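Local atomic coordinates of protein argonaute (Methanocaldococcus jannaschii, PDB entry 5G5S), a protein that uses short single-stranded DNA guides to bind and slice complementary DNA, and may thereby defend the cell against invading genetic elements. Residues A[403-408]-A[413-418]. Numbering follows the deposited sequence.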
loop_
_atom_site.group_PDB
_atom_site.type_symbol
_atom_site.label_atom_id
_atom_site.label_comp_id
_atom_site.label_asym_id
_atom_site.label_seq_id
_atom_site.Cartn_x
_atom_site.Cartn_y
_atom_site.Cartn_z
ATOM N N ARG A 403 6.399 20.532 -30.524
ATOM C CA ARG A 403 5.632 19.428 -29.943
ATOM C C ARG A 403 4.668 19.883 -28.829
ATOM O O ARG A 403 4.443 19.158 -27.857
ATOM C CB ARG A 403 6.553 18.275 -29.512
ATOM C CG ARG A 403 7.099 17.466 -30.676
ATOM C CD ARG A 403 8.176 16.505 -30.233
ATOM N NE ARG A 403 9.203 16.342 -31.262
ATOM C CZ ARG A 403 10.383 16.956 -31.251
ATOM N NH1 ARG A 403 10.713 17.761 -30.248
ATOM N NH2 ARG A 403 11.253 16.747 -32.230
ATOM N N TRP A 404 4.087 21.089 -29.006
ATOM C CA TRP A 404 3.075 21.692 -28.140
ATOM C C TRP A 404 1.746 21.279 -28.754
ATOM O O TRP A 404 1.478 21.603 -29.917
ATOM C CB TRP A 404 3.186 23.230 -28.139
ATOM C CG TRP A 404 4.389 23.770 -27.431
ATOM C CD1 TRP A 404 5.648 23.902 -27.940
ATOM C CD2 TRP A 404 4.429 24.322 -26.109
ATOM N NE1 TRP A 404 6.482 24.461 -26.998
ATOM C CE2 TRP A 404 5.758 24.730 -25.863
ATOM C CE3 TRP A 404 3.469 24.508 -25.099
ATOM C CZ2 TRP A 404 6.152 25.315 -24.651
ATOM C CZ3 TRP A 404 3.862 25.080 -23.897
ATOM C CH2 TRP A 404 5.189 25.470 -23.679
ATOM N N LYS A 405 0.935 20.529 -28.004
ATOM C CA LYS A 405 -0.343 20.010 -28.481
ATOM C C LYS A 405 -1.460 20.172 -27.453
ATOM O O LYS A 405 -1.223 20.029 -26.246
ATOM C CB LYS A 405 -0.201 18.516 -28.843
ATOM C CG LYS A 405 0.538 18.233 -30.147
ATOM C CD LYS A 405 0.766 16.736 -30.356
ATOM C CE LYS A 405 0.877 16.330 -31.815
ATOM N NZ LYS A 405 2.108 16.848 -32.480
ATOM N N TYR A 406 -2.689 20.414 -27.940
ATOM C CA TYR A 406 -3.880 20.511 -27.100
ATOM C C TYR A 406 -4.615 19.174 -27.084
ATOM O O TYR A 406 -4.568 18.437 -28.073
ATOM C CB TYR A 406 -4.831 21.611 -27.584
ATOM C CG TYR A 406 -4.418 23.019 -27.215
ATOM C CD1 TYR A 406 -4.464 23.457 -25.893
ATOM C CD2 TYR A 406 -4.083 23.947 -28.197
ATOM C CE1 TYR A 406 -4.116 24.762 -25.551
ATOM C CE2 TYR A 406 -3.748 25.261 -27.869
ATOM C CZ TYR A 406 -3.760 25.662 -26.543
ATOM O OH TYR A 406 -3.431 26.956 -26.219
ATOM N N PHE A 407 -5.297 18.866 -25.964
ATOM C CA PHE A 407 -6.072 17.636 -25.804
ATOM C C PHE A 407 -7.337 17.866 -24.962
ATOM O O PHE A 407 -7.415 18.836 -24.200
ATOM C CB PHE A 407 -5.202 16.506 -25.193
ATOM C CG PHE A 407 -4.904 16.619 -23.712
ATOM C CD1 PHE A 407 -3.786 17.308 -23.261
ATOM C CD2 PHE A 407 -5.739 16.025 -22.769
ATOM C CE1 PHE A 407 -3.514 17.414 -21.892
ATOM C CE2 PHE A 407 -5.477 16.148 -21.400
ATOM C CZ PHE A 407 -4.364 16.838 -20.971
ATOM N N SER A 408 -8.298 16.937 -25.070
ATOM C CA SER A 408 -9.538 16.933 -24.292
ATOM C C SER A 408 -9.622 15.610 -23.510
ATOM O O SER A 408 -9.233 14.566 -24.041
ATOM C CB SER A 408 -10.743 17.083 -25.215
ATOM O OG SER A 408 -11.968 17.016 -24.504
ATOM N N ARG A 413 -8.246 8.981 -26.760
ATOM C CA ARG A 413 -7.961 8.187 -27.963
ATOM C C ARG A 413 -7.628 9.050 -29.188
ATOM O O ARG A 413 -6.802 8.642 -30.005
ATOM C CB ARG A 413 -9.126 7.234 -28.280
ATOM N N GLY A 414 -8.260 10.226 -29.283
ATOM C CA GLY A 414 -8.048 11.198 -30.351
ATOM C C GLY A 414 -6.625 11.723 -30.401
ATOM O O GLY A 414 -5.974 11.634 -31.445
ATOM N N ILE A 415 -6.119 12.245 -29.262
ATOM C CA ILE A 415 -4.751 12.768 -29.156
ATOM C C ILE A 415 -3.668 11.667 -29.226
ATOM O O ILE A 415 -2.566 11.950 -29.686
ATOM C CB ILE A 415 -4.574 13.788 -27.987
ATOM C CG1 ILE A 415 -3.807 15.085 -28.403
ATOM C CG2 ILE A 415 -4.104 13.165 -26.677
ATOM C CD1 ILE A 415 -2.254 15.019 -28.668
ATOM N N ILE A 416 -3.995 10.417 -28.811
ATOM C CA ILE A 416 -3.078 9.264 -28.886
ATOM C C ILE A 416 -2.817 8.917 -30.373
ATOM O O ILE A 416 -1.672 8.643 -30.742
ATOM C CB ILE A 416 -3.577 8.041 -28.030
ATOM C CG1 ILE A 416 -3.693 8.368 -26.515
ATOM C CG2 ILE A 416 -2.756 6.754 -28.267
ATOM C CD1 ILE A 416 -2.388 8.750 -25.758
ATOM N N LYS A 417 -3.867 8.999 -31.225
ATOM C CA LYS A 417 -3.793 8.745 -32.672
ATOM C C LYS A 417 -2.927 9.789 -33.394
ATOM O O LYS A 417 -2.312 9.475 -34.414
ATOM C CB LYS A 417 -5.198 8.688 -33.287
ATOM N N GLU A 418 -2.871 11.021 -32.848
ATOM C CA GLU A 418 -2.074 12.138 -33.356
ATOM C C GLU A 418 -0.577 11.931 -33.042
ATOM O O GLU A 418 0.264 12.242 -33.888
ATOM C CB GLU A 418 -2.580 13.455 -32.745
ATOM C CG GLU A 418 -2.193 14.705 -33.516
ATOM C CD GLU A 418 -2.856 15.984 -33.037
ATOM O OE1 GLU A 418 -4.076 15.959 -32.756
ATOM O OE2 GLU A 418 -2.162 17.025 -32.980
#
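Ile415 and the side chains of Lys405 and Phe407 form the apolar part of a strand-to-helix packing in the Mid domain, a worked example of a beta-alpha-beta crossover whose first strand and helix pack together: strand 397-407 leads through helix 412-420 to strand 428-434, with strand 357-365 lying between the two strands. Ile415 does this with both of its branches. The Phe407 CB lies against the fork of Ile415 CG1 and CG2, 3.8 Å from each, while CD1 reaches along the strand to the aliphatic chain of Lys405, 3.9 Å from its CD. Between these two side chains the backbone comes close as well, the carbonyl O of Tyr406 lying 3.5 Å from Ile415 CG1, a van der Waals contact. Phe407 offers the helix its CB, but a chi1 of 75° swings the ring away from helix 413-418, into a buried position against Leu447 of helix 442-452.

The polar part lies at the more open margin. Lys405 and Glu418 reach out to meet each other from strand and helix, Glu418 through an extended chain. What OE2 meets most closely is the methylene CE of Lys405, at 3.3 Å. The lysine bends at its last torsion (chi4 68°), leaving NZ 4.3 Å from Glu418 OE2, too long for a salt bridge, although the opposite charges probably still attract. No hydrogen bond spans the two segments, so side-chain packing and this looser electrostatic pairing account for the contact.

Strand 404-407 and helix 413-418 run nearly antiparallel, at 155°, with a closest approach of their axes of 9.0 Å. Strand 397-407 is an outermost strand of the four-stranded parallel Mid sheet, hydrogen-bonded to strand 357-365. Trp404 packs on helix 372-390, whereas Ile415, like Phe407, rests on Leu447, which joins helix 412-420 and the sheet edge to helix 442-452.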